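PDB 5UAM: ulvan Lyase-PL25 from Pseudoalteromonas sp. PLSV, which degrades ulvan, the sulfated cell-wall polysaccharide of green seaweeds, acting as a polysaccharide lyase built on a beta-propeller fold. Local coordinates for residues L429-E432 / G438-M441; A385-W390 / Y442-E447. One frame throughout, in Å; residues are numbered along the deposited sequence.

Contact 1 of 2, residues L429-E432 / G438-M441; sequences LVAE and GIKM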
ATOM      1  N   LEU A 429       1.328   2.652 -11.307  1.00 11.94           N
ATOM      2  CA  LEU A 429       1.048   4.087 -11.321  1.00 10.96           C
ATOM      3  C   LEU A 429       2.196   4.854 -10.687  1.00 11.98           C
ATOM      4  O   LEU A 429       2.836   4.376  -9.736  1.00 12.03           O
ATOM      5  CB  LEU A 429      -0.249   4.364 -10.571  1.00 13.36           C
ATOM      6  CG  LEU A 429      -1.475   3.888 -11.324  1.00 12.89           C
ATOM      7  CD1 LEU A 429      -2.648   3.655 -10.417  1.00 13.52           C
ATOM      8  CD2 LEU A 429      -1.852   4.908 -12.392  1.00 16.29           C
ATOM      9  N   VAL A 430       2.465   6.052 -11.223  1.00 12.10           N
ATOM     10  CA  VAL A 430       3.591   6.868 -10.794  1.00 12.35           C
ATOM     11  C   VAL A 430       3.110   8.306 -10.697  1.00 12.69           C
ATOM     12  O   VAL A 430       2.370   8.776 -11.569  1.00 14.10           O
ATOM     13  CB  VAL A 430       4.748   6.818 -11.820  1.00 14.56           C
ATOM     14  CG1 VAL A 430       6.027   7.410 -11.214  1.00 16.29           C
ATOM     15  CG2 VAL A 430       4.985   5.419 -12.315  1.00 19.11           C
ATOM     16  N   ALA A 431       3.546   9.009  -9.660  1.00 12.95           N
ATOM     17  CA  ALA A 431       3.280  10.437  -9.486  1.00 11.74           C
ATOM     18  C   ALA A 431       4.593  11.196  -9.489  1.00 12.68           C
ATOM     19  O   ALA A 431       5.510  10.873  -8.733  1.00 13.07           O
ATOM     20  CB  ALA A 431       2.536  10.675  -8.167  1.00 13.08           C
ATOM     21  N   GLU A 432       4.678  12.216 -10.335  1.00 13.06           N
ATOM     22  CA  GLU A 432       5.896  13.011 -10.501  1.00 12.60           C
ATOM     23  C   GLU A 432       5.814  14.192  -9.538  1.00 14.88           C
ATOM     24  O   GLU A 432       5.300  15.266  -9.863  1.00 15.67           O
ATOM     25  CB  GLU A 432       6.010  13.480 -11.952  1.00 14.09           C
ATOM     26  CG  GLU A 432       7.204  14.352 -12.279  1.00 14.08           C
ATOM     27  CD  GLU A 432       7.117  14.931 -13.665  1.00 17.63           C
ATOM     28  OE1 GLU A 432       6.026  14.877 -14.276  1.00 20.46           O
ATOM     29  OE2 GLU A 432       8.134  15.429 -14.154  1.00 17.98           O
ATOM     30  N   GLY A 438      -0.713  19.931  -8.339  1.00 16.70           N
ATOM     31  CA  GLY A 438      -0.529  19.860  -9.783  1.00 16.85           C
ATOM     32  C   GLY A 438       0.365  18.728 -10.240  1.00 16.54           C
ATOM     33  O   GLY A 438       1.094  18.863 -11.230  1.00 18.15           O
ATOM     34  N   ILE A 439       0.320  17.601  -9.545  1.00 14.33           N
ATOM     35  CA  ILE A 439       1.252  16.516  -9.784  1.00 13.21           C
ATOM     36  C   ILE A 439       0.783  15.679 -10.963  1.00 14.36           C
ATOM     37  O   ILE A 439      -0.371  15.224 -11.011  1.00 14.71           O
ATOM     38  CB  ILE A 439       1.397  15.658  -8.513  1.00 12.92           C
ATOM     39  CG1 ILE A 439       2.033  16.478  -7.404  1.00 14.44           C
ATOM     40  CG2 ILE A 439       2.234  14.407  -8.797  1.00 14.69           C
ATOM     41  CD1 ILE A 439       2.009  15.826  -6.058  1.00 15.87           C
ATOM     42  N   LYS A 440       1.689  15.455 -11.909  1.00 15.81           N
ATOM     43  CA  LYS A 440       1.396  14.656 -13.089  1.00 15.56           C
ATOM     44  C   LYS A 440       1.423  13.172 -12.757  1.00 14.00           C
ATOM     45  O   LYS A 440       2.309  12.681 -12.039  1.00 13.72           O
ATOM     46  CB  LYS A 440       2.373  14.975 -14.216  1.00 15.22           C
ATOM     47  CG  LYS A 440       2.187  16.375 -14.743  1.00 17.68           C
ATOM     48  CD  LYS A 440       3.185  16.665 -15.864  1.00 20.88           C
ATOM     49  CE  LYS A 440       3.021  18.061 -16.436  1.00 26.58           C
ATOM     50  NZ  LYS A 440       3.497  19.100 -15.488  1.00 27.10           N
ATOM     51  N   MET A 441       0.406  12.475 -13.252  1.00 13.51           N
ATOM     52  CA  MET A 441       0.143  11.074 -12.953  1.00 11.91           C
ATOM     53  C   MET A 441       0.377  10.244 -14.206  1.00 14.06           C
ATOM     54  O   MET A 441      -0.114  10.593 -15.295  1.00 14.35           O
ATOM     55  CB  MET A 441      -1.304  10.920 -12.515  1.00 12.27           C
ATOM     56  CG  MET A 441      -1.725  11.784 -11.345  1.00 13.61           C
ATOM     57  SD  MET A 441      -0.730  11.513  -9.862  1.00 13.89           S
ATOM     58  CE  MET A 441      -0.952   9.740  -9.635  1.00 16.02           C
TER
HETATM   59  O   HOH W   1       4.360  16.679 -11.972  1.00 17.27           O
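Ala431 and Met441 face each other as a non-hydrogen-bonded pair in the antiparallel beta hairpin of strands 428-433 and 439-444, the middle two strands of a four-stranded propeller blade. Backbone contacts set the pairing. Glu432 N donates to Lys440 O at 3.0 Å, nearly straight (173° at the hydrogen), while Val430 O and Lys440 O also receive CA-H...O contacts from Met441 and Ala431. The reciprocal link is made by water: one molecule accepts from Lys440 N (2.9 Å) and donates to Glu432 O (2.7 Å). Near the start of strand 439-444, Gly438 and Ile439 both face Gly33 in a G1 bulge, the positive phi of Gly438 suiting glycine.

Apolar contacts lie on the Ala431 face. The short alanine side chain lets two larger neighbours close in, Met441 SD and Ile439 CG2, each 3.8 Å from Ala431 CB. Bends at chi2 (-58°) and chi3 (-56°) fold the flexible methionine back over the alanine, and Pro37 and Phe29 join them. The Ile439 side chain lies about 7 Å from that of Asn36, a probable substrate-binding residue.

On the opposite face, the partly exposed Glu432 and Lys440 lie side by side. Glu432 OE1 bonds to Tyr442 OH, whereas Lys440 has a cation-pi partner in Tyr28. Their charged ends do not touch, so any attraction is probably weak: Glu432 OE1 lies 3.7 Å from Lys440 CB but 5.1 Å from Lys440 NZ.

Contact 2 of 2, residues A385-W390 / Y442-E447; sequences AVLSWW and YLVGEE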
ATOM      1  N   ALA A 385      14.431  11.751 -10.628  1.00 18.06           N
ATOM      2  CA  ALA A 385      13.640  10.600 -10.229  1.00 18.81           C
ATOM      3  C   ALA A 385      13.768   9.507 -11.280  1.00 16.33           C
ATOM      4  O   ALA A 385      13.642   9.780 -12.475  1.00 16.87           O
ATOM      5  CB  ALA A 385      12.178  11.028 -10.122  1.00 18.90           C
ATOM      6  N   VAL A 386      14.008   8.276 -10.840  1.00 16.06           N
ATOM      7  CA  VAL A 386      14.171   7.142 -11.743  1.00 15.55           C
ATOM      8  C   VAL A 386      13.184   6.056 -11.335  1.00 15.73           C
ATOM      9  O   VAL A 386      12.986   5.803 -10.137  1.00 15.22           O
ATOM     10  CB  VAL A 386      15.617   6.588 -11.713  1.00 18.46           C
ATOM     11  CG1 VAL A 386      15.782   5.504 -12.762  1.00 19.79           C
ATOM     12  CG2 VAL A 386      16.651   7.712 -11.909  1.00 18.85           C
ATOM     13  N   LEU A 387      12.556   5.417 -12.321  1.00 14.21           N
ATOM     14  CA  LEU A 387      11.741   4.219 -12.113  1.00 14.38           C
ATOM     15  C   LEU A 387      12.257   3.175 -13.094  1.00 13.79           C
ATOM     16  O   LEU A 387      12.167   3.374 -14.314  1.00 15.69           O
ATOM     17  CB  LEU A 387      10.247   4.495 -12.343  1.00 14.75           C
ATOM     18  CG  LEU A 387       9.312   3.310 -12.110  1.00 14.69           C
ATOM     19  CD1 LEU A 387       9.310   2.928 -10.652  1.00 15.17           C
ATOM     20  CD2 LEU A 387       7.916   3.665 -12.518  1.00 20.32           C
ATOM     21  N   SER A 388      12.844   2.090 -12.582  1.00 13.47           N
ATOM     22  CA  SER A 388      13.481   1.125 -13.461  1.00 14.12           C
ATOM     23  C   SER A 388      13.299  -0.289 -12.922  1.00 14.45           C
ATOM     24  O   SER A 388      13.013  -0.495 -11.743  1.00 14.84           O
ATOM     25  CB  SER A 388      14.957   1.436 -13.657  1.00 18.00           C
ATOM     26  OG  SER A 388      15.645   1.388 -12.419  1.00 18.16           O
ATOM     27  N   TRP A 389      13.453  -1.243 -13.831  1.00 16.05           N
ATOM     28  CA  TRP A 389      13.373  -2.659 -13.500  1.00 17.73           C
ATOM     29  C   TRP A 389      14.725  -3.160 -13.005  1.00 15.53           C
ATOM     30  O   TRP A 389      15.769  -2.858 -13.590  1.00 18.49           O
ATOM     31  CB  TRP A 389      12.992  -3.459 -14.741  1.00 17.73           C
ATOM     32  CG  TRP A 389      11.552  -3.285 -15.175  1.00 18.48           C
ATOM     33  CD1 TRP A 389      11.088  -2.478 -16.159  1.00 21.36           C
ATOM     34  CD2 TRP A 389      10.401  -3.930 -14.608  1.00 18.79           C
ATOM     35  NE1 TRP A 389       9.712  -2.583 -16.251  1.00 21.26           N
ATOM     36  CE2 TRP A 389       9.275  -3.482 -15.321  1.00 20.37           C
ATOM     37  CE3 TRP A 389      10.226  -4.867 -13.593  1.00 19.55           C
ATOM     38  CZ2 TRP A 389       7.984  -3.929 -15.041  1.00 21.65           C
ATOM     39  CZ3 TRP A 389       8.935  -5.312 -13.314  1.00 20.41           C
ATOM     40  CH2 TRP A 389       7.838  -4.839 -14.041  1.00 21.00           C
ATOM     41  N   TRP A 390      14.700  -3.945 -11.931  1.00 16.05           N
ATOM     42  CA  TRP A 390      15.884  -4.597 -11.383  1.00 16.77           C
ATOM     43  C   TRP A 390      15.614  -6.090 -11.290  1.00 18.78           C
ATOM     44  O   TRP A 390      14.599  -6.502 -10.715  1.00 17.16           O
ATOM     45  CB  TRP A 390      16.204  -4.031  -9.999  1.00 18.79           C
ATOM     46  CG  TRP A 390      16.688  -2.613 -10.078  1.00 17.91           C
ATOM     47  CD1 TRP A 390      15.940  -1.511 -10.359  1.00 20.18           C
ATOM     48  CD2 TRP A 390      18.027  -2.159  -9.891  1.00 18.49           C
ATOM     49  NE1 TRP A 390      16.731  -0.395 -10.355  1.00 22.12           N
ATOM     50  CE2 TRP A 390      18.020  -0.756 -10.072  1.00 20.75           C
ATOM     51  CE3 TRP A 390      19.231  -2.793  -9.582  1.00 19.75           C
ATOM     52  CZ2 TRP A 390      19.171   0.014  -9.966  1.00 23.34           C
ATOM     53  CZ3 TRP A 390      20.382  -2.025  -9.487  1.00 22.92           C
ATOM     54  CH2 TRP A 390      20.342  -0.634  -9.677  1.00 22.08           C
ATOM     55  N   TYR A 442       1.085   9.134 -14.049  1.00 12.74           N
ATOM     56  CA  TYR A 442       1.494   8.297 -15.162  1.00 12.46           C
ATOM     57  C   TYR A 442       1.110   6.849 -14.913  1.00 14.29           C
ATOM     58  O   TYR A 442       1.267   6.340 -13.805  1.00 13.42           O
ATOM     59  CB  TYR A 442       2.999   8.338 -15.377  1.00 12.91           C
ATOM     60  CG  TYR A 442       3.595   9.714 -15.639  1.00 13.71           C
ATOM     61  CD1 TYR A 442       3.700  10.655 -14.627  1.00 15.45           C
ATOM     62  CD2 TYR A 442       4.056  10.065 -16.903  1.00 15.30           C
ATOM     63  CE1 TYR A 442       4.271  11.912 -14.865  1.00 15.54           C
ATOM     64  CE2 TYR A 442       4.631  11.317 -17.146  1.00 16.41           C
ATOM     65  CZ  TYR A 442       4.715  12.239 -16.125  1.00 16.74           C
ATOM     66  OH  TYR A 442       5.269  13.478 -16.376  1.00 18.18           O
ATOM     67  N   LEU A 443       0.682   6.174 -15.969  1.00 13.94           N
ATOM     68  CA  LEU A 443       0.472   4.726 -15.959  1.00 13.78           C
ATOM     69  C   LEU A 443       1.574   4.122 -16.816  1.00 14.24           C
ATOM     70  O   LEU A 443       1.695   4.456 -18.002  1.00 14.75           O
ATOM     71  CB  LEU A 443      -0.906   4.399 -16.534  1.00 14.26           C
ATOM     72  CG  LEU A 443      -1.267   2.929 -16.754  1.00 13.72           C
ATOM     73  CD1 LEU A 443      -1.217   2.183 -15.432  1.00 15.14           C
ATOM     74  CD2 LEU A 443      -2.626   2.798 -17.421  1.00 15.03           C
ATOM     75  N   VAL A 444       2.399   3.254 -16.232  1.00 14.26           N
ATOM     76  CA  VAL A 444       3.571   2.736 -16.922  1.00 13.84           C
ATOM     77  C   VAL A 444       3.511   1.224 -17.048  1.00 17.22           C
ATOM     78  O   VAL A 444       2.915   0.525 -16.220  1.00 15.60           O
ATOM     79  CB  VAL A 444       4.917   3.151 -16.293  1.00 15.54           C
ATOM     80  CG1 VAL A 444       5.033   4.660 -16.249  1.00 17.00           C
ATOM     81  CG2 VAL A 444       5.092   2.546 -14.906  1.00 16.83           C
ATOM     82  N   GLY A 445       4.168   0.730 -18.092  1.00 19.03           N
ATOM     83  CA  GLY A 445       4.312  -0.700 -18.316  1.00 20.23           C
ATOM     84  C   GLY A 445       5.746  -1.174 -18.429  1.00 31.10           C
ATOM     85  O   GLY A 445       6.648  -0.692 -17.729  1.00 31.02           O
ATOM     86  N   GLU A 446       5.977  -2.157 -19.300  1.00 23.31           N
ATOM     87  CA  GLU A 446       7.312  -2.729 -19.419  1.00 24.44           C
ATOM     88  C   GLU A 446       8.320  -1.718 -19.923  1.00 33.16           C
ATOM     89  O   GLU A 446       9.512  -1.806 -19.589  1.00 31.69           O
ATOM     90  CB  GLU A 446       7.299  -3.912 -20.394  1.00 29.76           C
ATOM     91  CG  GLU A 446       6.763  -5.189 -19.815  1.00 29.99           C
ATOM     92  CD  GLU A 446       7.661  -5.769 -18.731  1.00 26.68           C
ATOM     93  OE1 GLU A 446       8.888  -5.545 -18.769  1.00 34.90           O
ATOM     94  OE2 GLU A 446       7.127  -6.468 -17.848  1.00 28.33           O
ATOM     95  N   GLU A 447       7.882  -0.798 -20.771  1.00 25.66           N
ATOM     96  CA  GLU A 447       8.792   0.073 -21.502  1.00 26.82           C
ATOM     97  C   GLU A 447       8.611   1.539 -21.170  1.00 24.25           C
ATOM     98  O   GLU A 447       9.592   2.295 -21.214  1.00 31.01           O
ATOM     99  CB  GLU A 447       8.588  -0.078 -23.022  1.00 35.48           C
ATOM    100  CG  GLU A 447       8.498  -1.510 -23.537  1.00 46.09           C
ATOM    101  CD  GLU A 447       9.835  -2.211 -23.563  1.00 51.93           C
ATOM    102  OE1 GLU A 447       9.850  -3.458 -23.468  1.00 61.11           O
ATOM    103  OE2 GLU A 447      10.871  -1.523 -23.682  1.00 57.87           O
TER
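Leu387 and Val444 meet tip to tip in the buried part of the contact, with Leu387 CD2 3.9 Å from Val444 CG2. With its CG anti to the backbone N (chi1 -178°), the leucine carries its branched end across to the smaller valine; such compact hydrocarbon groups suit an interface between sheets.

Two residues along the same face of the strand, Trp389 meets the more open side, where the second segment has left its strand. The carboxylate of partly exposed Glu446 lies over one indole face, the two planes only 7° apart; Glu446 OE1 sits 3.8 Å above the ring plane, offset toward the rim. A bend at chi2 (-67°) folds the glutamate over the ring. Its OE2 lies 3.9 Å from Trp389 CZ2, and its polar atoms are held mainly by residues beyond the contact: Arg374, which salt-bridges OE1 and makes a cation-pi contact with Trp389, and Gln427, bonded to OE2. Gly445 O approaches the indole edge near its plane.

The contact thus spans two sheets of the propeller, with Val405 of strand 400-408 touching both Trp389 and Val444, and strand 428-433 packing Val430 and Met428 on Leu387.

Overall arrangement
Both contacts use strand 439-444, but contact 1 works within a blade and contact 2 between blades. Residues 429-432 and 438-441 are sheet neighbours, so a main-chain hydrogen bond and a bridging water join them as well as side chains; 385-390 and 442-447 belong to different sheets and meet mainly through side chains, with two backbone oxygens also near the indole. Each is largely buried with a more polar margin, where a glutamate takes its main partner from beyond the contact. The two also join directly, the Val430 backbone being bonded to that of Tyr442. Since strand 30-33 completes the blade of contact 1 beside three strands from near the C-terminal end, that blade closes the propeller ring, and contact 2 packs it against the preceding blade.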